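Long-range contacts in amidase, hydantoinase/carbamoylase family (Burkholderia vietnamiensis, PDB 5I4M), which probably hydrolyses N-carbamoyl-L-amino acids as a two-zinc amidase of the peptidase M20 family: residues Ser103-Gln108 against Asp115-Val120; Ala207-Ile212 against Ala377-Cys382; His211-Pro216 against Met392-Cys397; Gly215-Ala220 against Ser369-Val374. All blocks are in the same frame, centred on the assembly; numbering follows the deposited sequence.

Three of the four contacts meet at one zinc and the bound 3-phosphoglycerate; the fourth lies farther out. Interactions 1 and 2, their centres about 10 Å apart, share that zinc, which is bound by His-104 and Asp-115 of the first and His-211 of the second; Ser-103 OG and Glu-209 OE2, 2.6 Å apart, probably form a hydrogen bond that ties them together. Interaction 3 takes over His-211 and follows the chain on past the end of strand 206-212 to Gln-214, which binds the phosphate. Interaction 4 lies about 7 Å from interaction 3, centre to centre, and is joined to it by Glu-213 and Leu-218. It is structural packing: the Ile-373 side chain stays about 13 Å from the ligand.

Interaction 1 (Ser103-Gln108 against Asp115-Val120); sequences SHADSQ and DGIYGV. With ZN (zinc ion), chain C; ZN (zinc ion), chain D; 3PG (3-phosphoglyceric acid), chain E.
His-104 and Asp-115 bring an imidazole and a carboxylate to one zinc with their planes at 90°. His-104 NE2 sits 2.2 Å from that metal and Asp-115 OD1 2.1 Å. The two ligand atoms come close to each other because both bind the ion, not through a hydrogen bond. Asp-115 OD2 reaches the second zinc at 2.0 Å, so the carboxylate bridges the pair. His-104 CG lies between its backbone N and carbonyl carbon (chi1 56°), a torsion that swings the ring back over Gly-116, whose CA makes a CH-pi contact 3.3 Å from the ring centroid. The ring's rotation is fixed at ND1, which donates to Asp-106 O (2.9 Å), a partner lying almost in the ring plane. This is the dinuclear zinc centre of the M20 peptidase family: His-211 adds to the first ion, Glu-150 and His-403 to the second, and 3-phosphoglycerate O2P bonds to both. Gly-116, the N-cap of helix 117-132, lies where the chain turns from the metal into the helix. At the start of that helix a water donates to Ser-103 OG and accepts from Gly-119 N (2.8 Å), while Ser-103 OG also bonds Glu-209. Val-120 reaches back with CG2, which packs 3.6 Å from Ser-103 C.

Interaction 2 (Ala207-Ile212 against Ala377-Cys382); sequences AFELHI and AGHDAC. With ZN (zinc ion), chain C; 3PG (3-phosphoglyceric acid), chain E.
The carboxylate of Glu-209 is gripped at both oxygens: OE1, met nearly along its C-O bond, accepts from Ala-381 N at 3.0 Å, and OE2 takes a bond from a water as well as its bond with Ser-103. The same water accepts from Asp-380 N and donates to Asp-380 OD2, while OD1 of Asp-380 is hydrogen-bonded to Ser-161 OG. The contact joins strand 206-212, in the central sheet of the M20 catalytic domain, to the loop that runs into helix 380-384. Glu-209 CG is anti to the backbone N (chi1 177°) and the chain stays extended beyond it, so the carboxylate reaches the first turn of that helix. The amino end of the helix would probably help to stabilise the negative charge.

Two residues on, His-211 and His-379 form a tilted edge-to-face pair, planes at 59° and centroids 4.3 Å apart, with His-379 CE1 standing over the centre of the His-211 ring. His-211 ND1 donates to Ile-212 O (2.8 Å) in the carbonyl plane, on a lone pair. The other ring nitrogen, NE2, binds zinc at 2.2 Å, and the ND1 bond helps fix the ring's rotation. His-379 reaches that zinc through a metal-bound water lying 2.8 Å from its ND1. The ligand's carboxylate is held by the backbone just before His-379: Gly-378 N donates an almost straight bond, 2.7 Å long, to 3-phosphoglycerate O2.

Interaction 3 (His211-Pro216 against Met392-Cys397); sequences HIEQGP and MVFVPC. With ZN (zinc ion), chain C; 3PG (3-phosphoglyceric acid), chain E.
The Phe-394 ring carries Glu-213 CA and Ile-212 O over one face. The CA lies 4.0 Å from the ring centroid and 20° off its normal, a CH-pi contact. Glu-213 CG continues past the ring at CD2, and its carboxylate is turned to within 10° of the ring plane. That carboxylate bonds the backbone N atoms of Ile-217 and Leu-218, at the start of helix 217-220.

Behind these side chains, strands 206-212 and 390-395 run parallel as neighbours in the catalytic domain's central sheet. Three backbone hydrogen bonds join the two segments, the third just beyond the strand end: His-211 N to Val-393 O (2.9 Å), Val-395 N to His-211 O (3.2 Å) and Glu-213 N to Val-395 O (2.8 Å). His-211 and Phe-394 lie on the face toward the zinc site, where Met-392 CE packs on His-211 CB at 3.9 Å. On the other face Ile-212 CG2 meets Val-395 CG2, also at 3.9 Å, and Trp-413 of helix 411-429 packs against Val-395. Beyond the strand, Cys-397 SG approaches Gln-214 N at 3.5 Å.

NE2 at the end of the extended Gln-214 side chain donates to 3-phosphoglycerate O3P (2.9 Å) and is also hydrogen-bonded to Ser-402 OG. The pairing holds the backbone that carries both His-211, bound to zinc, and Gln-214, bound to the phosphate, which probably helps to keep the two in position.

Interaction 4 (Gly215-Ala220 against Ser369-Val374); sequences GPILEA and SHRDIV
Helix 217-220 is a single short turn, closed by a backbone bond from Ala-220 N to Pro-216 O (2.9 Å), and it stands off from strand 370-375 by a full layer of side chains. The closest CA atoms are those of Leu-218 and Arg-371, 7.9 Å apart, followed by Ile-217 and Ile-373 at 8.7 Å. Along its edge the strand pairs in parallel with strand 225-242, and the helical turn lies over the side chains of Arg-371 and Ile-373.

Arg-371 and Ile-373, two residues apart, both send their side chains to the helix. Ile-373 CD1 fits between two neighbours, 4.1 Å from Ile-217 CB and 4.1 Å from Leu-218 CG. Leu-218 CD2 lies 3.7 Å from Arg-371 CG and so packs on the aliphatic root of the arginine; Phe-394 of strand 390-395 touches both Leu-218 and Ile-373. Farther out, the Arg-371 chain bends at its third torsion (chi3 -79°), and the guanidinium presents a face to Ile-217 CG2, which comes to 3.5 Å from NH1. The N-H groups work in other directions: NE donates to Asp-372 O (2.8 Å, 154° at the hydrogen), NH2 adds a weak bond to the same oxygen, and NH1 forms a salt bridge with Glu-221.

No hydrogen bond crosses between the segments. Their cohesion is apolar packing, and the arginine joins it through its methylene chain and the face of its guanidinium while its charge is met by Glu-221.

Interaction 1 (Ser103-Gln108 against Asp115-Val120)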
# COMPACT_ATOMS: atom_id res chain seq x y z
N SER A 103 26.88 8.92 -13.92
CA SER A 103 25.50 8.46 -13.88
C SER A 103 25.14 8.26 -12.41
O SER A 103 25.64 8.99 -11.55
CB SER A 103 25.36 7.18 -14.71
OG SER A 103 24.01 6.91 -15.10
N HIS A 104 24.30 7.28 -12.11
CA HIS A 104 23.87 7.06 -10.74
C HIS A 104 24.17 5.63 -10.30
O HIS A 104 24.13 4.69 -11.09
CB HIS A 104 22.36 7.32 -10.59
CG HIS A 104 21.50 6.52 -11.52
ND1 HIS A 104 20.82 5.40 -11.12
CD2 HIS A 104 21.20 6.70 -12.83
CE1 HIS A 104 20.14 4.91 -12.15
NE2 HIS A 104 20.35 5.68 -13.19
N ALA A 105 24.46 5.49 -9.02
CA ALA A 105 24.66 4.17 -8.45
C ALA A 105 23.44 3.63 -7.71
O ALA A 105 23.40 2.44 -7.39
CB ALA A 105 25.86 4.19 -7.49
N ASP A 106 22.45 4.48 -7.44
CA ASP A 106 21.24 4.02 -6.76
C ASP A 106 20.33 3.31 -7.75
O ASP A 106 20.43 3.50 -8.97
CB ASP A 106 20.52 5.20 -6.09
CG ASP A 106 19.98 6.22 -7.09
OD1 ASP A 106 20.81 6.91 -7.72
OD2 ASP A 106 18.74 6.36 -7.20
N SER A 107 19.43 2.48 -7.22
CA SER A 107 18.54 1.69 -8.06
C SER A 107 17.11 1.77 -7.57
O SER A 107 16.81 2.30 -6.50
CB SER A 107 18.97 0.21 -8.10
OG SER A 107 18.48 -0.47 -6.95
N GLN A 108 16.23 1.21 -8.39
CA GLN A 108 14.86 0.93 -7.99
C GLN A 108 14.83 -0.27 -7.05
O GLN A 108 15.80 -1.04 -6.99
CB GLN A 108 14.03 0.64 -9.23
CG GLN A 108 13.92 1.82 -10.15
CD GLN A 108 12.88 2.78 -9.63
OE1 GLN A 108 11.99 2.39 -8.88
NE2 GLN A 108 12.99 4.05 -10.02
N ASP A 115 21.19 -0.32 -15.07
CA ASP A 115 20.64 1.04 -15.07
C ASP A 115 21.47 1.92 -14.15
O ASP A 115 21.68 1.58 -12.98
CB ASP A 115 19.17 0.97 -14.63
CG ASP A 115 18.50 2.33 -14.50
OD1 ASP A 115 19.08 3.38 -14.88
OD2 ASP A 115 17.33 2.33 -14.04
N GLY A 116 22.01 3.00 -14.70
CA GLY A 116 22.86 3.90 -13.93
C GLY A 116 24.28 3.42 -13.66
O GLY A 116 25.24 4.12 -13.97
N ILE A 117 24.42 2.25 -13.05
CA ILE A 117 25.76 1.84 -12.62
C ILE A 117 26.68 1.63 -13.83
O ILE A 117 27.89 1.86 -13.74
CB ILE A 117 25.68 0.59 -11.72
CG1 ILE A 117 27.07 0.20 -11.19
CG2 ILE A 117 25.04 -0.57 -12.46
CD1 ILE A 117 27.70 1.24 -10.27
N TYR A 118 26.13 1.21 -14.97
CA TYR A 118 26.95 1.07 -16.17
C TYR A 118 27.64 2.39 -16.53
O TYR A 118 28.83 2.41 -16.85
CB TYR A 118 26.08 0.57 -17.32
CG TYR A 118 26.71 0.52 -18.70
CD1 TYR A 118 28.03 0.08 -18.89
CD2 TYR A 118 25.97 0.87 -19.83
CE1 TYR A 118 28.57 0.01 -20.17
CE2 TYR A 118 26.52 0.81 -21.10
CZ TYR A 118 27.81 0.37 -21.26
OH TYR A 118 28.34 0.32 -22.53
N GLY A 119 26.91 3.50 -16.47
CA GLY A 119 27.52 4.78 -16.82
C GLY A 119 28.61 5.20 -15.85
O GLY A 119 29.61 5.81 -16.25
N VAL A 120 28.43 4.89 -14.56
CA VAL A 120 29.47 5.19 -13.58
C VAL A 120 30.70 4.32 -13.85
O VAL A 120 31.82 4.83 -13.95
CB VAL A 120 28.94 4.98 -12.15
CG1 VAL A 120 30.08 5.14 -11.14
CG2 VAL A 120 27.81 5.98 -11.84
ZN ZN C . 19.25 5.49 -15.05
ZN ZN D . 16.16 3.85 -13.40
C1 3PG E . 12.98 8.13 -14.97
O1 3PG E . 12.06 7.45 -14.47
O2 3PG E . 13.06 8.35 -16.20
C2 3PG E . 14.01 8.71 -14.04
O3 3PG E . 14.67 9.82 -14.67
C3 3PG E . 15.02 7.63 -13.73
O1P 3PG E . 15.71 7.28 -14.93
P 3PG E . 16.58 5.89 -14.96
O2P 3PG E . 17.36 5.84 -13.68
O3P 3PG E . 15.51 4.80 -15.04
O4P 3PG E . 17.46 6.04 -16.21
O HOH W 1 24.29 4.53 -16.84
O HOH W 2 22.17 1.17 -10.18
O HOH W 3 17.18 0.85 -11.14
O HOH W 4 19.71 7.58 -15.48

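Interaction 2 (Ala207-Ile212 against Ala377-Cys382)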
# COMPACT_ATOMS: atom_id res chain seq x y z
N ALA A 207 29.91 17.19 -21.37
CA ALA A 207 29.44 16.09 -20.54
C ALA A 207 28.86 15.01 -21.44
O ALA A 207 28.22 15.31 -22.45
CB ALA A 207 28.39 16.56 -19.53
N PHE A 208 29.12 13.75 -21.09
CA PHE A 208 28.55 12.60 -21.78
C PHE A 208 28.08 11.61 -20.73
O PHE A 208 28.79 11.37 -19.76
CB PHE A 208 29.56 11.90 -22.70
CG PHE A 208 30.08 12.76 -23.82
CD1 PHE A 208 29.43 12.78 -25.05
CD2 PHE A 208 31.22 13.52 -23.66
CE1 PHE A 208 29.90 13.57 -26.09
CE2 PHE A 208 31.71 14.30 -24.68
CZ PHE A 208 31.05 14.33 -25.91
N GLU A 209 26.91 11.01 -20.93
CA GLU A 209 26.46 9.92 -20.07
C GLU A 209 26.18 8.68 -20.92
O GLU A 209 25.46 8.74 -21.92
CB GLU A 209 25.21 10.32 -19.27
CG GLU A 209 24.65 9.17 -18.40
CD GLU A 209 23.62 9.63 -17.39
OE1 GLU A 209 23.32 10.84 -17.38
OE2 GLU A 209 23.12 8.80 -16.60
N LEU A 210 26.76 7.57 -20.50
CA LEU A 210 26.55 6.26 -21.11
C LEU A 210 25.47 5.52 -20.32
O LEU A 210 25.52 5.49 -19.08
CB LEU A 210 27.88 5.49 -21.10
CG LEU A 210 27.88 4.00 -21.42
CD1 LEU A 210 27.46 3.77 -22.85
CD2 LEU A 210 29.29 3.44 -21.16
N HIS A 211 24.49 4.95 -21.02
CA HIS A 211 23.36 4.33 -20.33
C HIS A 211 22.76 3.24 -21.21
O HIS A 211 22.86 3.30 -22.44
CB HIS A 211 22.29 5.38 -20.02
CG HIS A 211 21.43 5.05 -18.83
ND1 HIS A 211 20.44 4.10 -18.87
CD2 HIS A 211 21.40 5.59 -17.59
CE1 HIS A 211 19.83 4.05 -17.69
NE2 HIS A 211 20.40 4.94 -16.90
N ILE A 212 22.12 2.24 -20.59
CA ILE A 212 21.36 1.30 -21.40
C ILE A 212 20.09 1.99 -21.88
O ILE A 212 19.57 2.91 -21.24
CB ILE A 212 21.02 0.00 -20.63
CG1 ILE A 212 20.26 0.33 -19.34
CG2 ILE A 212 22.28 -0.81 -20.34
CD1 ILE A 212 19.43 -0.84 -18.84
N ALA A 377 13.68 7.68 -20.88
CA ALA A 377 13.87 7.94 -19.46
C ALA A 377 14.55 9.29 -19.26
O ALA A 377 15.10 9.88 -20.20
CB ALA A 377 14.71 6.84 -18.80
N GLY A 378 14.49 9.77 -18.03
CA GLY A 378 15.30 10.91 -17.63
C GLY A 378 16.66 10.45 -17.14
O GLY A 378 16.82 9.34 -16.64
N HIS A 379 17.65 11.33 -17.30
CA HIS A 379 19.00 11.06 -16.85
C HIS A 379 19.59 12.35 -16.31
O HIS A 379 19.14 13.44 -16.66
CB HIS A 379 19.87 10.54 -17.99
CG HIS A 379 19.24 9.39 -18.71
ND1 HIS A 379 19.27 8.11 -18.21
CD2 HIS A 379 18.54 9.34 -19.86
CE1 HIS A 379 18.62 7.31 -19.04
NE2 HIS A 379 18.17 8.03 -20.05
N ASP A 380 20.60 12.21 -15.45
CA ASP A 380 21.29 13.40 -14.98
C ASP A 380 21.79 14.24 -16.14
O ASP A 380 21.79 15.47 -16.06
CB ASP A 380 22.43 12.99 -14.05
CG ASP A 380 21.92 12.28 -12.81
OD1 ASP A 380 21.21 12.93 -12.02
OD2 ASP A 380 22.21 11.07 -12.62
N ALA A 381 22.17 13.60 -17.26
CA ALA A 381 22.59 14.33 -18.45
C ALA A 381 21.53 15.32 -18.93
O ALA A 381 21.87 16.34 -19.54
CB ALA A 381 22.94 13.35 -19.57
N CYS A 382 20.24 15.05 -18.70
CA CYS A 382 19.20 15.99 -19.14
C CYS A 382 19.35 17.33 -18.45
O CYS A 382 19.08 18.38 -19.06
CB CYS A 382 17.80 15.42 -18.90
SG CYS A 382 17.51 13.84 -19.73
ZN ZN C . 19.25 5.49 -15.05
C1 3PG E . 12.98 8.13 -14.97
O1 3PG E . 12.06 7.45 -14.47
O2 3PG E . 13.06 8.35 -16.20
C2 3PG E . 14.01 8.71 -14.04
O3 3PG E . 14.67 9.82 -14.67
C3 3PG E . 15.02 7.63 -13.73
O1P 3PG E . 15.71 7.28 -14.93
P 3PG E . 16.58 5.89 -14.96
O2P 3PG E . 17.36 5.84 -13.68
O3P 3PG E . 15.51 4.80 -15.04
O4P 3PG E . 17.46 6.04 -16.21
O HOH W 5 21.49 9.64 -14.84
O HOH W 4 19.71 7.58 -15.48

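Interaction 3 (His211-Pro216 against Met392-Cys397)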
# COMPACT_ATOMS: atom_id res chain seq x y z
N HIS A 211 24.49 4.95 -21.02
CA HIS A 211 23.36 4.33 -20.33
C HIS A 211 22.76 3.24 -21.21
O HIS A 211 22.86 3.30 -22.44
CB HIS A 211 22.29 5.38 -20.02
CG HIS A 211 21.43 5.05 -18.83
ND1 HIS A 211 20.44 4.10 -18.87
CD2 HIS A 211 21.40 5.59 -17.59
CE1 HIS A 211 19.83 4.05 -17.69
NE2 HIS A 211 20.40 4.94 -16.90
N ILE A 212 22.12 2.24 -20.59
CA ILE A 212 21.36 1.30 -21.40
C ILE A 212 20.09 1.99 -21.88
O ILE A 212 19.57 2.91 -21.24
CB ILE A 212 21.02 0.00 -20.63
CG1 ILE A 212 20.26 0.33 -19.34
CG2 ILE A 212 22.28 -0.81 -20.34
CD1 ILE A 212 19.43 -0.84 -18.84
N GLU A 213 19.58 1.54 -23.03
CA GLU A 213 18.43 2.20 -23.64
C GLU A 213 17.20 2.20 -22.73
O GLU A 213 16.46 3.19 -22.68
CB GLU A 213 18.08 1.53 -24.97
CG GLU A 213 16.87 2.18 -25.63
CD GLU A 213 16.32 1.36 -26.77
OE1 GLU A 213 15.12 1.49 -27.07
OE2 GLU A 213 17.08 0.57 -27.36
N GLN A 214 16.95 1.08 -22.04
CA GLN A 214 15.76 0.85 -21.22
C GLN A 214 14.50 0.69 -22.07
O GLN A 214 13.39 0.77 -21.54
CB GLN A 214 15.57 1.95 -20.18
CG GLN A 214 16.80 2.10 -19.28
CD GLN A 214 16.64 3.20 -18.27
OE1 GLN A 214 16.65 4.38 -18.63
NE2 GLN A 214 16.48 2.84 -17.00
N GLY A 215 14.68 0.46 -23.36
CA GLY A 215 13.60 0.14 -24.26
C GLY A 215 14.10 -0.81 -25.34
O GLY A 215 15.30 -1.12 -25.40
N PRO A 216 13.22 -1.24 -26.24
CA PRO A 216 13.51 -2.38 -27.11
C PRO A 216 14.11 -2.05 -28.47
O PRO A 216 14.40 -2.99 -29.23
CB PRO A 216 12.13 -3.00 -27.29
CG PRO A 216 11.23 -1.78 -27.36
CD PRO A 216 11.80 -0.84 -26.31
N MET A 392 24.41 11.85 -24.95
CA MET A 392 24.44 10.54 -24.32
C MET A 392 24.78 9.45 -25.32
O MET A 392 24.63 9.61 -26.54
CB MET A 392 23.10 10.20 -23.65
CG MET A 392 22.69 11.17 -22.56
SD MET A 392 21.20 10.57 -21.71
CE MET A 392 21.90 9.16 -20.83
N VAL A 393 25.24 8.33 -24.78
CA VAL A 393 25.53 7.11 -25.52
C VAL A 393 24.62 6.02 -24.98
O VAL A 393 24.62 5.77 -23.77
CB VAL A 393 27.00 6.68 -25.36
CG1 VAL A 393 27.28 5.42 -26.18
CG2 VAL A 393 27.94 7.81 -25.71
N PHE A 394 23.82 5.40 -25.85
CA PHE A 394 23.00 4.26 -25.49
C PHE A 394 23.61 2.97 -26.03
O PHE A 394 24.24 2.96 -27.09
CB PHE A 394 21.57 4.36 -26.04
CG PHE A 394 20.60 5.15 -25.17
CD1 PHE A 394 21.00 5.76 -23.99
CD2 PHE A 394 19.27 5.26 -25.56
CE1 PHE A 394 20.09 6.47 -23.22
CE2 PHE A 394 18.36 5.97 -24.79
CZ PHE A 394 18.77 6.58 -23.62
N VAL A 395 23.40 1.89 -25.29
CA VAL A 395 23.55 0.53 -25.80
C VAL A 395 22.21 -0.16 -25.59
O VAL A 395 21.36 0.35 -24.84
CB VAL A 395 24.70 -0.23 -25.11
CG1 VAL A 395 26.00 0.56 -25.20
CG2 VAL A 395 24.34 -0.59 -23.66
N PRO A 396 21.97 -1.30 -26.24
CA PRO A 396 20.67 -1.99 -26.08
C PRO A 396 20.56 -2.63 -24.71
O PRO A 396 21.52 -2.70 -23.95
CB PRO A 396 20.68 -3.05 -27.19
CG PRO A 396 21.83 -2.72 -28.09
CD PRO A 396 22.82 -1.99 -27.23
N CYS A 397 19.36 -3.13 -24.41
CA CYS A 397 19.19 -4.05 -23.30
C CYS A 397 18.23 -5.15 -23.72
O CYS A 397 17.39 -4.96 -24.61
CB CYS A 397 18.69 -3.36 -22.02
SG CYS A 397 17.19 -2.38 -22.22
ZN ZN C . 19.25 5.49 -15.05
C1 3PG E . 12.98 8.13 -14.97
O1 3PG E . 12.06 7.45 -14.47
O2 3PG E . 13.06 8.35 -16.20
C2 3PG E . 14.01 8.71 -14.04
O3 3PG E . 14.67 9.82 -14.67
C3 3PG E . 15.02 7.63 -13.73
O1P 3PG E . 15.71 7.28 -14.93
P 3PG E . 16.58 5.89 -14.96
O2P 3PG E . 17.36 5.84 -13.68
O3P 3PG E . 15.51 4.80 -15.04
O4P 3PG E . 17.46 6.04 -16.21
O HOH W 6 17.24 -2.31 -26.80
O HOH W 4 19.71 7.58 -15.48

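Interaction 4 (Gly215-Ala220 against Ser369-Val374)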
# COMPACT_ATOMS: atom_id res chain seq x y z
N GLY A 215 14.68 0.46 -23.36
CA GLY A 215 13.60 0.14 -24.26
C GLY A 215 14.10 -0.81 -25.34
O GLY A 215 15.30 -1.12 -25.40
N PRO A 216 13.22 -1.24 -26.24
CA PRO A 216 13.51 -2.38 -27.11
C PRO A 216 14.11 -2.05 -28.47
O PRO A 216 14.40 -2.99 -29.23
CB PRO A 216 12.13 -3.00 -27.29
CG PRO A 216 11.23 -1.78 -27.36
CD PRO A 216 11.80 -0.84 -26.31
N ILE A 217 14.30 -0.77 -28.80
CA ILE A 217 14.54 -0.36 -30.19
C ILE A 217 15.89 -0.83 -30.68
O ILE A 217 16.00 -1.44 -31.76
CB ILE A 217 14.40 1.17 -30.32
CG1 ILE A 217 12.95 1.59 -30.04
CG2 ILE A 217 14.86 1.65 -31.69
CD1 ILE A 217 12.77 3.10 -29.91
N LEU A 218 16.96 -0.52 -29.95
CA LEU A 218 18.29 -0.85 -30.45
C LEU A 218 18.44 -2.36 -30.64
O LEU A 218 18.98 -2.81 -31.65
CB LEU A 218 19.37 -0.32 -29.52
CG LEU A 218 19.44 1.20 -29.40
CD1 LEU A 218 20.50 1.60 -28.36
CD2 LEU A 218 19.75 1.81 -30.78
N GLU A 219 17.97 -3.15 -29.67
CA GLU A 219 18.04 -4.60 -29.83
C GLU A 219 17.17 -5.07 -31.00
O GLU A 219 17.60 -5.90 -31.80
CB GLU A 219 17.63 -5.32 -28.55
CG GLU A 219 17.60 -6.85 -28.72
CD GLU A 219 16.97 -7.56 -27.53
OE1 GLU A 219 17.61 -8.49 -27.00
OE2 GLU A 219 15.84 -7.19 -27.13
N ALA A 220 15.95 -4.54 -31.10
CA ALA A 220 15.05 -5.02 -32.15
C ALA A 220 15.56 -4.65 -33.53
O ALA A 220 15.28 -5.36 -34.51
CB ALA A 220 13.64 -4.46 -31.93
N SER A 369 27.39 -0.56 -35.55
CA SER A 369 26.11 -0.12 -36.08
C SER A 369 25.44 0.85 -35.11
O SER A 369 25.57 0.71 -33.89
CB SER A 369 25.20 -1.32 -36.33
OG SER A 369 24.97 -2.04 -35.13
N HIS A 370 24.74 1.85 -35.64
CA HIS A 370 24.13 2.84 -34.76
C HIS A 370 22.91 3.46 -35.42
O HIS A 370 22.71 3.36 -36.63
CB HIS A 370 25.14 3.93 -34.36
CG HIS A 370 25.76 4.64 -35.53
ND1 HIS A 370 25.19 5.74 -36.13
CD2 HIS A 370 26.91 4.40 -36.20
CE1 HIS A 370 25.96 6.14 -37.13
NE2 HIS A 370 27.01 5.35 -37.19
N ARG A 371 22.07 4.08 -34.59
CA ARG A 371 21.00 4.94 -35.07
C ARG A 371 20.76 6.06 -34.07
O ARG A 371 21.08 5.94 -32.88
CB ARG A 371 19.69 4.17 -35.29
CG ARG A 371 19.17 3.47 -34.04
CD ARG A 371 17.68 3.21 -34.16
NE ARG A 371 16.91 4.42 -33.88
CZ ARG A 371 15.61 4.55 -34.09
NH1 ARG A 371 14.91 3.55 -34.61
NH2 ARG A 371 15.00 5.68 -33.79
N ASP A 372 20.21 7.16 -34.57
CA ASP A 372 19.77 8.24 -33.69
C ASP A 372 18.60 7.76 -32.84
O ASP A 372 17.75 7.00 -33.30
CB ASP A 372 19.34 9.46 -34.51
CG ASP A 372 20.49 10.16 -35.19
OD1 ASP A 372 21.66 9.79 -34.94
OD2 ASP A 372 20.23 11.10 -35.97
N ILE A 373 18.54 8.23 -31.59
CA ILE A 373 17.48 7.78 -30.70
C ILE A 373 17.14 8.85 -29.67
O ILE A 373 17.98 9.69 -29.31
CB ILE A 373 17.88 6.44 -30.02
CG1 ILE A 373 16.67 5.80 -29.34
CG2 ILE A 373 19.04 6.67 -29.07
CD1 ILE A 373 16.81 4.29 -29.12
N VAL A 374 15.89 8.84 -29.22
CA VAL A 374 15.38 9.75 -28.20
C VAL A 374 15.27 8.98 -26.88
O VAL A 374 14.67 7.90 -26.84
CB VAL A 374 14.03 10.34 -28.61
CG1 VAL A 374 13.47 11.27 -27.50
CG2 VAL A 374 14.16 11.09 -29.93